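Local coordinates for DUF3863 domain-containing protein (Parabacteroides distasonis, PDB 3LM3), which is of uncharacterised function, but is thought to be a carbohydrate-active enzyme related to glycoside hydrolases and polysaccharide deacetylases, at residues A[55-60]-A[92-97]; A[96-99]-A[103-106]; A[251-256]-A[348-353]. All blocks are in the same frame, centred on the assembly; numbering follows the deposited sequence.

Overall arrangement
Interactions 1 and 2 adjoin each other, with centres about 9 Å apart. Both use helix 86-102, and they share V96 and E97. The R60 guanidinium of interaction 1 makes a salt bridge to D104 of interaction 2 (NH2 to OD1, 2.9 Å), and V95 CG1 packs 3.6 Å from V106 CG2. Interaction 3 is a separate surface contact. Its centre is about 30 Å from that of interaction 1 and about 33 Å from that of interaction 2, and it touches neither. The residues of a catalytic site are not established here; a bound di(hydroxyethyl)ether lies about 10 Å from the G351 position of interaction 3, a rough separation that marks no site.

Interaction 1: A[55-60]-A[92-97]; sequences GVRALR and RDYVVE
Y94 of helix 86-102 reaches across to V56, R57 and R60 of helix 53-64, and this one ring carries the contact between 55-60 and 92-97, on two helices that flank a parallel sheet. CG of Y94 is anti to the backbone N (chi1 172°), which sends the ring out from its helix until the hydroxyl end meets the other helix. OH lies 3.3 Å from R60 CB, which sits at the ring edge near its plane, and R60 CG is almost as close to the same oxygen. Over one face lies R57: its CB is 4.0 Å from Y94 CZ, while R57 CA approaches OH to 3.6 Å. V56 comes in obliquely through CG1, though two conformers are modelled and the exact approach is doubtful. The arginines take part through their aliphatic roots, beside V56, and no hydrogen bond joins the segments.

The local helix axes run broadly parallel, 26° apart, and come within 10.7 Å. Such an arrangement fits consecutive beta-alpha-beta crossovers: helix 53-64 leads into strand 73-76 and helix 86-102 into strand 105-108, which pairs parallel with strand 73-76. V56 and V95 both turn side chains onto W74 of strand 73-76.

Replacing Y94 by an alanine removes the whole ring and would probably open a gap between the helices, leaving the aliphatic parts of R57 and R60 without their partner. The polar ends of these arginines go other ways. R60 bends at chi2 (58°), carrying its guanidinium past the tyrosine to D104, with a bond to G70 O and a cation-pi contact with Y102 besides. R57 NE makes a weak, long ion pair with E54.

Interaction 2: A[96-99]-A[103-106]; sequences VECQ and GDEV
C98 and Q99, in the last turns of helix 86-102, meet G103 and D104 where the chain leaves the helix for strand 105-108. The backbone bonds here are poor. G103 N makes a weak bond to Q99 O (3.0 Å, with 129° at the hydrogen) and a longer, also weak one to C98 O (3.4 Å). The one N-H is thus shared, loosely, between two carbonyls of the helix end, where G103 takes the positive phi (77°) that favours glycine.

A water gives a firmer link. It accepts from Q99 NE2 at 3.1 Å and donates to D104 O at 2.9 Å, so the amide of Q99 reaches the loop through solvent. The same carbonyl oxygen has Q99 CG only 3.3 Å away, and Q99 CA makes a CA-H...O contact to it. An extended chi1 (-172°) carries the glutamine past D104 O, and a bend at chi2 then turns its amide to the water.

The buried carboxylate of D104 is satisfied by partners beyond both segments: OD1 takes the L72 backbone N-H besides R60, and OD2 takes W74 NE1. OD2 also lies 3.3 Å from C98 CB.

Apolar packing closes the corner, V106 CG2 standing 4.0 Å from Q99 CB and the two side chains crossing at about a right angle. V106 also touches I134 and M137 of helix 120-138 and F76 of strand 73-76, while E105 pairs by backbone bonds with L72 and W74, adding strand 105-108 to the parallel sheet beside its preceding helix.

Interaction 3: A[251-256]-A[348-353]; sequences KGWGLD and SGLGDS
W253 and the L350-G351 turn make this surface contact by van der Waals packing, without a hydrogen bond between the segments. The benzene end of the indole does the touching. Its CZ3 lies 3.5 Å from L350 CB, and CH2 is just as near the carbonyl oxygen of L350, while CZ2 stands 3.8 Å from G351 CA. L350 and G351 both approach obliquely. A chi1 of -67° sets the indole beside the backbone N of W253 and projects it from helix 247-253 toward the loop. A side chain on G351 pointing from CA would run into CZ2, so the lack of one lets the indole lie this close; its phi of 57° also favours glycine.

Hydrogen bonds shape the loop from within. S353 N donates to L350 O (3.0 Å), and G349 N donates to S353 O. S348 N donates almost straight to S353 OG, at 2.9 Å. In turn S348 OG accepts from L350 N at 3.1 Å, an ST turn.

Polar side chains tie the loop to its surroundings: D352 forms a salt bridge with R242, S353 OG bonds D221, and S348 OG bonds E261 of helix 255-277.

L350 to S353 form a type II' beta turn, with G351 at its second position, within the loop joining the antiparallel strands 341-346 and 357-363 of a beta hairpin.

Interaction 1: A[55-60]-A[92-97]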
ATOM      1  N   GLY A  55     -20.053 -14.247  -5.068  1.00  9.01           N
ATOM      2  CA  GLY A  55     -19.439 -13.353  -4.117  1.00 11.34           C
ATOM      3  C   GLY A  55     -18.562 -12.307  -4.769  1.00 10.57           C
ATOM      4  O   GLY A  55     -18.544 -11.141  -4.355  1.00 10.35           O
ATOM      5  N   VAL A  56     -17.795 -12.705  -5.789  1.00  8.93           N
ATOM      6  CA  VAL A  56     -16.933 -11.818  -6.482  0.60 10.62           C
ATOM      7  C   VAL A  56     -17.753 -10.777  -7.279  1.00 10.89           C
ATOM      8  O   VAL A  56     -17.476  -9.595  -7.284  1.00 11.31           O
ATOM      9  CB  VAL A  56     -16.007 -12.689  -7.352  0.60 13.21           C
ATOM     10  CG1 VAL A  56     -15.156 -11.848  -8.206  0.60  9.87           C
ATOM     11  CG2 VAL A  56     -15.147 -13.619  -6.426  0.60  9.09           C
ATOM     12  N   ARG A  57     -18.770 -11.260  -7.967  1.00  7.95           N
ATOM     13  CA  ARG A  57     -19.670 -10.398  -8.749  1.00  7.80           C
ATOM     14  C   ARG A  57     -20.380  -9.390  -7.828  1.00  8.43           C
ATOM     15  O   ARG A  57     -20.485  -8.214  -8.138  1.00  9.45           O
ATOM     16  CB  ARG A  57     -20.681 -11.255  -9.495  1.00  9.30           C
ATOM     17  CG  ARG A  57     -21.706 -10.447 -10.287  1.00 14.35           C
ATOM     18  CD  ARG A  57     -22.562 -11.375 -11.193  1.00 20.66           C
ATOM     19  NE  ARG A  57     -23.066 -12.524 -10.443  1.00 29.28           N
ATOM     20  CZ  ARG A  57     -23.201 -13.782 -10.898  1.00 34.53           C
ATOM     21  NH1 ARG A  57     -22.888 -14.127 -12.154  1.00 31.40           N
ATOM     22  NH2 ARG A  57     -23.652 -14.727 -10.063  1.00 33.08           N
ATOM     23  N   ALA A  58     -20.847  -9.851  -6.670  1.00  8.07           N
ATOM     24  CA  ALA A  58     -21.522  -8.957  -5.759  1.00  7.94           C
ATOM     25  C   ALA A  58     -20.585  -7.854  -5.278  1.00  8.17           C
ATOM     26  O   ALA A  58     -20.987  -6.705  -5.167  1.00  8.97           O
ATOM     27  CB  ALA A  58     -22.063  -9.743  -4.560  1.00  9.33           C
ATOM     28  N   LEU A  59     -19.341  -8.205  -4.979  1.00  8.24           N
ATOM     29  CA  LEU A  59     -18.399  -7.213  -4.517  1.00 10.36           C
ATOM     30  C   LEU A  59     -18.091  -6.192  -5.618  1.00  8.96           C
ATOM     31  O   LEU A  59     -18.019  -4.987  -5.336  1.00  9.16           O
ATOM     32  CB  LEU A  59     -17.134  -7.930  -3.985  1.00 12.57           C
ATOM     33  CG  LEU A  59     -16.200  -7.090  -3.143  1.00 14.63           C
ATOM     34  CD1 LEU A  59     -16.896  -6.540  -1.904  1.00 15.07           C
ATOM     35  CD2 LEU A  59     -14.991  -7.989  -2.740  1.00 15.41           C
ATOM     36  N   ARG A  60     -17.926  -6.653  -6.868  1.00  8.46           N
ATOM     37  CA  ARG A  60     -17.689  -5.740  -8.000  1.00  7.78           C
ATOM     38  C   ARG A  60     -18.882  -4.816  -8.248  1.00  9.65           C
ATOM     39  O   ARG A  60     -18.707  -3.661  -8.550  1.00 10.75           O
ATOM     40  CB  ARG A  60     -17.338  -6.499  -9.287  1.00 10.33           C
ATOM     41  CG  ARG A  60     -16.998  -5.712 -10.583  1.00 14.98           C
ATOM     42  CD  ARG A  60     -15.878  -4.849 -10.284  1.00 18.22           C
ATOM     43  NE  ARG A  60     -15.302  -4.015 -11.346  1.00 13.53           N
ATOM     44  CZ  ARG A  60     -15.759  -2.844 -11.767  1.00 10.98           C
ATOM     45  NH1 ARG A  60     -16.976  -2.419 -11.426  1.00 12.85           N
ATOM     46  NH2 ARG A  60     -14.982  -2.091 -12.497  1.00  8.31           N
ATOM     47  N   ARG A  92     -12.251 -16.686 -12.877  1.00  7.73           N
ATOM     48  CA  ARG A  92     -11.355 -16.191 -13.903  1.00  6.83           C
ATOM     49  C   ARG A  92     -12.151 -15.673 -15.127  1.00  7.26           C
ATOM     50  O   ARG A  92     -11.845 -14.606 -15.660  1.00  7.65           O
ATOM     51  CB  ARG A  92     -10.318 -17.236 -14.341  1.00  8.30           C
ATOM     52  CG  ARG A  92      -9.225 -17.516 -13.283  1.00  6.71           C
ATOM     53  CD  ARG A  92      -8.108 -18.380 -13.801  1.00  9.72           C
ATOM     54  NE  ARG A  92      -8.570 -19.675 -14.251  1.00  9.11           N
ATOM     55  CZ  ARG A  92      -8.658 -20.771 -13.491  1.00  7.91           C
ATOM     56  NH1 ARG A  92      -8.329 -20.762 -12.203  1.00  7.41           N
ATOM     57  NH2 ARG A  92      -9.096 -21.881 -14.024  1.00 10.05           N
ATOM     58  N   ASP A  93     -13.162 -16.409 -15.571  1.00  7.92           N
ATOM     59  CA  ASP A  93     -13.953 -16.000 -16.733  1.00  7.43           C
ATOM     60  C   ASP A  93     -14.628 -14.658 -16.456  1.00  8.10           C
ATOM     61  O   ASP A  93     -14.639 -13.780 -17.317  1.00  8.64           O
ATOM     62  CB  ASP A  93     -15.015 -17.048 -17.108  1.00  9.14           C
ATOM     63  CG  ASP A  93     -14.442 -18.316 -17.729  1.00 12.44           C
ATOM     64  OD1 ASP A  93     -13.259 -18.371 -18.116  1.00 12.99           O
ATOM     65  OD2 ASP A  93     -15.230 -19.273 -17.840  1.00 14.62           O
ATOM     66  N   TYR A  94     -15.156 -14.485 -15.250  1.00  8.47           N
ATOM     67  CA  TYR A  94     -15.824 -13.242 -14.893  1.00  9.14           C
ATOM     68  C   TYR A  94     -14.843 -12.082 -14.858  1.00  8.74           C
ATOM     69  O   TYR A  94     -15.120 -10.981 -15.339  1.00  7.37           O
ATOM     70  CB  TYR A  94     -16.505 -13.388 -13.524  1.00  9.33           C
ATOM     71  CG  TYR A  94     -17.071 -12.091 -12.984  1.00  9.92           C
ATOM     72  CD1 TYR A  94     -18.218 -11.545 -13.521  1.00  9.04           C
ATOM     73  CD2 TYR A  94     -16.443 -11.393 -11.985  1.00  8.86           C
ATOM     74  CE1 TYR A  94     -18.726 -10.354 -13.053  1.00 10.82           C
ATOM     75  CE2 TYR A  94     -16.951 -10.218 -11.511  1.00  9.34           C
ATOM     76  CZ  TYR A  94     -18.083  -9.697 -12.056  1.00 13.17           C
ATOM     77  OH  TYR A  94     -18.588  -8.492 -11.594  1.00 14.14           O
ATOM     78  N   VAL A  95     -13.671 -12.313 -14.307  1.00  7.47           N
ATOM     79  CA  VAL A  95     -12.660 -11.283 -14.255  1.00  7.45           C
ATOM     80  C   VAL A  95     -12.199 -10.863 -15.670  1.00  6.67           C
ATOM     81  O   VAL A  95     -11.973  -9.680 -15.948  1.00  8.45           O
ATOM     82  CB  VAL A  95     -11.469 -11.727 -13.370  1.00  8.34           C
ATOM     83  CG1 VAL A  95     -10.286 -10.850 -13.614  1.00 10.64           C
ATOM     84  CG2 VAL A  95     -11.886 -11.684 -11.893  1.00  8.67           C
ATOM     85  N   VAL A  96     -12.100 -11.822 -16.601  1.00  7.65           N
ATOM     86  CA  VAL A  96     -11.789 -11.476 -17.991  1.00  7.40           C
ATOM     87  C   VAL A  96     -12.905 -10.591 -18.598  1.00  7.56           C
ATOM     88  O   VAL A  96     -12.632  -9.593 -19.281  1.00  7.68           O
ATOM     89  CB  VAL A  96     -11.552 -12.713 -18.838  1.00  8.07           C
ATOM     90  CG1 VAL A  96     -11.414 -12.329 -20.331  1.00  9.61           C
ATOM     91  CG2 VAL A  96     -10.281 -13.463 -18.367  1.00  9.73           C
ATOM     92  N   GLU A  97     -14.155 -10.943 -18.329  1.00  7.09           N
ATOM     93  CA  GLU A  97     -15.308 -10.121 -18.746  1.00  8.04           C
ATOM     94  C   GLU A  97     -15.171  -8.721 -18.175  1.00  7.98           C
ATOM     95  O   GLU A  97     -15.500  -7.753 -18.832  1.00  9.42           O
ATOM     96  CB  GLU A  97     -16.611 -10.760 -18.294  1.00  7.49           C
ATOM     97  CG  GLU A  97     -16.994 -12.033 -19.056  1.00 14.76           C
ATOM     98  CD  GLU A  97     -18.085 -12.910 -18.408  1.00 27.02           C
ATOM     99  OE1 GLU A  97     -18.610 -12.616 -17.320  1.00 23.30           O
ATOM    100  OE2 GLU A  97     -18.419 -13.956 -19.013  1.00 32.64           O
TER

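Interaction 2: A[96-99]-A[103-106]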
ATOM      1  N   VAL A  96     -12.100 -11.822 -16.601  1.00  7.65           N
ATOM      2  CA  VAL A  96     -11.789 -11.476 -17.991  1.00  7.40           C
ATOM      3  C   VAL A  96     -12.905 -10.591 -18.598  1.00  7.56           C
ATOM      4  O   VAL A  96     -12.632  -9.593 -19.281  1.00  7.68           O
ATOM      5  CB  VAL A  96     -11.552 -12.713 -18.838  1.00  8.07           C
ATOM      6  CG1 VAL A  96     -11.414 -12.329 -20.331  1.00  9.61           C
ATOM      7  CG2 VAL A  96     -10.281 -13.463 -18.367  1.00  9.73           C
ATOM      8  N   GLU A  97     -14.155 -10.943 -18.329  1.00  7.09           N
ATOM      9  CA  GLU A  97     -15.308 -10.121 -18.746  1.00  8.04           C
ATOM     10  C   GLU A  97     -15.171  -8.721 -18.175  1.00  7.98           C
ATOM     11  O   GLU A  97     -15.500  -7.753 -18.832  1.00  9.42           O
ATOM     12  CB  GLU A  97     -16.611 -10.760 -18.294  1.00  7.49           C
ATOM     13  CG  GLU A  97     -16.994 -12.033 -19.056  1.00 14.76           C
ATOM     14  CD  GLU A  97     -18.085 -12.910 -18.408  1.00 27.02           C
ATOM     15  OE1 GLU A  97     -18.610 -12.616 -17.320  1.00 23.30           O
ATOM     16  OE2 GLU A  97     -18.419 -13.956 -19.013  1.00 32.64           O
ATOM     17  N   CYS A  98     -14.721  -8.606 -16.924  1.00  8.03           N
ATOM     18  CA  CYS A  98     -14.540  -7.278 -16.290  1.00  8.26           C
ATOM     19  C   CYS A  98     -13.404  -6.461 -16.918  1.00  9.19           C
ATOM     20  O   CYS A  98     -13.485  -5.242 -17.041  1.00  7.58           O
ATOM     21  CB  CYS A  98     -14.266  -7.454 -14.797  1.00  7.85           C
ATOM     22  SG  CYS A  98     -15.688  -7.991 -13.836  1.00  9.29           S
ATOM     23  N   GLN A  99     -12.330  -7.133 -17.302  1.00  8.80           N
ATOM     24  CA  GLN A  99     -11.245  -6.466 -17.994  1.00  8.60           C
ATOM     25  C   GLN A  99     -11.806  -5.813 -19.275  1.00  8.31           C
ATOM     26  O   GLN A  99     -11.520  -4.654 -19.570  1.00  8.67           O
ATOM     27  CB  GLN A  99     -10.116  -7.454 -18.286  1.00  8.67           C
ATOM     28  CG  GLN A  99      -8.855  -6.854 -18.838  1.00  9.06           C
ATOM     29  CD  GLN A  99      -8.960  -6.417 -20.281  1.00 10.46           C
ATOM     30  OE1 GLN A  99      -9.622  -7.072 -21.094  1.00 11.84           O
ATOM     31  NE2 GLN A  99      -8.249  -5.341 -20.625  1.00 13.33           N
ATOM     32  N   GLY A 103     -12.397  -2.202 -18.097  1.00  8.55           N
ATOM     33  CA  GLY A 103     -10.981  -1.863 -18.124  1.00  7.96           C
ATOM     34  C   GLY A 103     -10.312  -2.161 -16.784  1.00  8.49           C
ATOM     35  O   GLY A 103      -9.270  -1.566 -16.439  1.00  8.66           O
ATOM     36  N   ASP A 104     -10.871  -3.099 -16.021  1.00  7.19           N
ATOM     37  CA  ASP A 104     -10.179  -3.565 -14.815  1.00  6.87           C
ATOM     38  C   ASP A 104      -8.834  -4.160 -15.244  1.00  7.99           C
ATOM     39  O   ASP A 104      -8.701  -4.671 -16.347  1.00  7.81           O
ATOM     40  CB  ASP A 104     -10.975  -4.626 -14.048  1.00  7.15           C
ATOM     41  CG  ASP A 104     -12.217  -4.081 -13.353  1.00  7.13           C
ATOM     42  OD1 ASP A 104     -12.299  -2.846 -13.148  1.00  7.18           O
ATOM     43  OD2 ASP A 104     -13.061  -4.948 -13.013  1.00  7.49           O
ATOM     44  N   GLU A 105      -7.871  -4.118 -14.334  1.00  6.21           N
ATOM     45  CA  GLU A 105      -6.567  -4.746 -14.503  1.00  6.17           C
ATOM     46  C   GLU A 105      -6.641  -6.176 -13.941  1.00  6.67           C
ATOM     47  O   GLU A 105      -7.369  -6.440 -12.982  1.00  6.45           O
ATOM     48  CB  GLU A 105      -5.513  -3.909 -13.755  1.00  6.30           C
ATOM     49  CG  GLU A 105      -4.108  -4.422 -13.735  1.00  6.81           C
ATOM     50  CD  GLU A 105      -3.131  -3.416 -13.195  1.00 10.07           C
ATOM     51  OE1 GLU A 105      -3.403  -2.807 -12.144  1.00  8.91           O
ATOM     52  OE2 GLU A 105      -2.063  -3.213 -13.820  1.00 11.76           O
ATOM     53  N   VAL A 106      -5.840  -7.079 -14.503  1.00  6.71           N
ATOM     54  CA  VAL A 106      -5.727  -8.446 -14.034  1.00  6.85           C
ATOM     55  C   VAL A 106      -4.262  -8.748 -13.839  1.00  8.25           C
ATOM     56  O   VAL A 106      -3.457  -8.647 -14.784  1.00  6.90           O
ATOM     57  CB  VAL A 106      -6.309  -9.424 -15.063  1.00  8.01           C
ATOM     58  CG1 VAL A 106      -6.275 -10.898 -14.493  1.00  9.04           C
ATOM     59  CG2 VAL A 106      -7.757  -9.010 -15.453  1.00  9.19           C
TER
HETATM   60  O   HOH W   1      -7.241  -3.421 -18.454  1.00 11.99           O

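Interaction 3: A[251-256]-A[348-353]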
ATOM      1  N   LYS A 251     -15.415  -3.537   9.470  1.00  7.50           N
ATOM      2  CA  LYS A 251     -15.634  -4.812  10.169  1.00  8.07           C
ATOM      3  C   LYS A 251     -15.399  -4.629  11.672  1.00  7.57           C
ATOM      4  O   LYS A 251     -16.300  -4.844  12.461  1.00 10.30           O
ATOM      5  CB  LYS A 251     -14.761  -5.892   9.558  1.00  9.34           C
ATOM      6  CG  LYS A 251     -15.107  -7.319   9.954  1.00 11.19           C
ATOM      7  CD  LYS A 251     -14.614  -7.710  11.315  1.00 12.47           C
ATOM      8  CE  LYS A 251     -13.107  -7.799  11.474  1.00 15.21           C
ATOM      9  NZ  LYS A 251     -12.758  -8.444  12.813  1.00 15.88           N
ATOM     10  N   GLY A 252     -14.202  -4.197  12.063  1.00  8.56           N
ATOM     11  CA  GLY A 252     -13.881  -4.107  13.490  1.00 10.02           C
ATOM     12  C   GLY A 252     -14.708  -3.145  14.320  1.00  9.63           C
ATOM     13  O   GLY A 252     -15.001  -3.402  15.507  1.00  9.45           O
ATOM     14  N   TRP A 253     -15.103  -2.024  13.711  1.00  8.95           N
ATOM     15  CA  TRP A 253     -15.868  -1.022  14.433  1.00  8.73           C
ATOM     16  C   TRP A 253     -17.360  -1.034  14.096  1.00 10.52           C
ATOM     17  O   TRP A 253     -18.119  -0.309  14.721  1.00 11.12           O
ATOM     18  CB  TRP A 253     -15.320   0.356  14.116  1.00  9.81           C
ATOM     19  CG  TRP A 253     -13.944   0.654  14.606  1.00  7.82           C
ATOM     20  CD1 TRP A 253     -13.033  -0.206  15.176  1.00  8.25           C
ATOM     21  CD2 TRP A 253     -13.312   1.934  14.581  1.00  7.59           C
ATOM     22  NE1 TRP A 253     -11.913   0.474  15.542  1.00 10.19           N
ATOM     23  CE2 TRP A 253     -12.048   1.788  15.161  1.00  7.38           C
ATOM     24  CE3 TRP A 253     -13.713   3.200  14.144  1.00  8.99           C
ATOM     25  CZ2 TRP A 253     -11.174   2.850  15.317  1.00  8.20           C
ATOM     26  CZ3 TRP A 253     -12.850   4.259  14.302  1.00  9.88           C
ATOM     27  CH2 TRP A 253     -11.591   4.085  14.860  1.00  7.83           C
ATOM     28  N   GLY A 254     -17.760  -1.761  13.056  1.00 10.35           N
ATOM     29  CA  GLY A 254     -19.103  -1.619  12.525  1.00  9.56           C
ATOM     30  C   GLY A 254     -19.149  -0.556  11.443  1.00  9.03           C
ATOM     31  O   GLY A 254     -18.252   0.316  11.342  1.00  8.18           O
ATOM     32  N   LEU A 255     -20.203  -0.580  10.647  1.00  8.90           N
ATOM     33  CA  LEU A 255     -20.249   0.275   9.474  1.00  8.60           C
ATOM     34  C   LEU A 255     -20.216   1.760   9.794  1.00  8.33           C
ATOM     35  O   LEU A 255     -19.487   2.523   9.148  1.00  8.88           O
ATOM     36  CB  LEU A 255     -21.488  -0.032   8.615  1.00  9.76           C
ATOM     37  CG  LEU A 255     -21.567  -1.469   8.076  1.00 10.26           C
ATOM     38  CD1 LEU A 255     -22.822  -1.599   7.205  1.00 15.66           C
ATOM     39  CD2 LEU A 255     -20.302  -1.866   7.316  1.00 12.61           C
ATOM     40  N   ASP A 256     -21.016   2.179  10.772  1.00  8.78           N
ATOM     41  CA  ASP A 256     -21.218   3.597  11.058  0.50 11.30           C
ATOM     42  C   ASP A 256     -19.924   4.273  11.503  1.00  9.76           C
ATOM     43  O   ASP A 256     -19.508   5.297  10.968  1.00 10.44           O
ATOM     44  CB  ASP A 256     -22.268   3.780  12.162  0.50 13.35           C
ATOM     45  CG  ASP A 256     -23.694   3.553  11.684  0.50 19.91           C
ATOM     46  OD1 ASP A 256     -23.942   3.505  10.467  0.50 17.51           O
ATOM     47  OD2 ASP A 256     -24.580   3.447  12.561  0.50 26.20           O
ATOM     48  N   SER A 348      -8.703  11.632  14.387  1.00  6.42           N
ATOM     49  CA  SER A 348     -10.132  11.720  14.142  1.00  7.59           C
ATOM     50  C   SER A 348     -10.934  11.860  15.413  1.00  6.47           C
ATOM     51  O   SER A 348     -12.091  12.274  15.386  1.00  8.23           O
ATOM     52  CB  SER A 348     -10.634  10.500  13.388  1.00  8.02           C
ATOM     53  OG  SER A 348     -10.511   9.315  14.159  1.00  8.31           O
ATOM     54  N   GLY A 349     -10.361  11.455  16.541  1.00  5.96           N
ATOM     55  CA  GLY A 349     -11.156  11.336  17.743  1.00  5.61           C
ATOM     56  C   GLY A 349     -11.913  10.034  17.894  1.00  6.56           C
ATOM     57  O   GLY A 349     -12.770   9.914  18.802  1.00  8.23           O
ATOM     58  N   LEU A 350     -11.655   9.076  17.015  1.00  6.71           N
ATOM     59  CA  LEU A 350     -12.234   7.760  17.095  1.00  6.23           C
ATOM     60  C   LEU A 350     -11.140   6.730  17.334  1.00  6.22           C
ATOM     61  O   LEU A 350     -10.111   6.741  16.670  1.00  6.92           O
ATOM     62  CB  LEU A 350     -12.958   7.441  15.793  1.00  7.00           C
ATOM     63  CG  LEU A 350     -13.985   8.476  15.314  1.00  8.97           C
ATOM     64  CD1 LEU A 350     -14.424   8.099  13.874  1.00 12.15           C
ATOM     65  CD2 LEU A 350     -15.155   8.535  16.264  1.00 10.71           C
ATOM     66  N   GLY A 351     -11.390   5.834  18.292  1.00  6.32           N
ATOM     67  CA  GLY A 351     -10.456   4.731  18.556  1.00  7.10           C
ATOM     68  C   GLY A 351      -9.062   5.220  18.878  1.00  7.12           C
ATOM     69  O   GLY A 351      -8.877   6.116  19.709  1.00  6.83           O
ATOM     70  N   ASP A 352      -8.065   4.631  18.253  1.00  6.31           N
ATOM     71  CA  ASP A 352      -6.685   5.019  18.499  1.00  7.14           C
ATOM     72  C   ASP A 352      -6.178   6.160  17.614  1.00  7.30           C
ATOM     73  O   ASP A 352      -4.999   6.471  17.606  1.00  8.12           O
ATOM     74  CB  ASP A 352      -5.752   3.788  18.421  1.00  7.35           C
ATOM     75  CG  ASP A 352      -5.782   3.085  17.068  1.00  8.75           C
ATOM     76  OD1 ASP A 352      -6.800   3.173  16.371  1.00  7.99           O
ATOM     77  OD2 ASP A 352      -4.783   2.395  16.745  1.00  8.65           O
ATOM     78  N   SER A 353      -7.070   6.821  16.870  1.00  6.40           N
ATOM     79  CA  SER A 353      -6.697   8.040  16.137  1.00  7.70           C
ATOM     80  C   SER A 353      -6.898   9.225  17.106  1.00  6.24           C
ATOM     81  O   SER A 353      -7.856   9.988  17.009  1.00  6.96           O
ATOM     82  CB  SER A 353      -7.550   8.178  14.869  1.00  8.51           C
ATOM     83  OG  SER A 353      -7.121   9.261  14.047  1.00  7.65           O
TER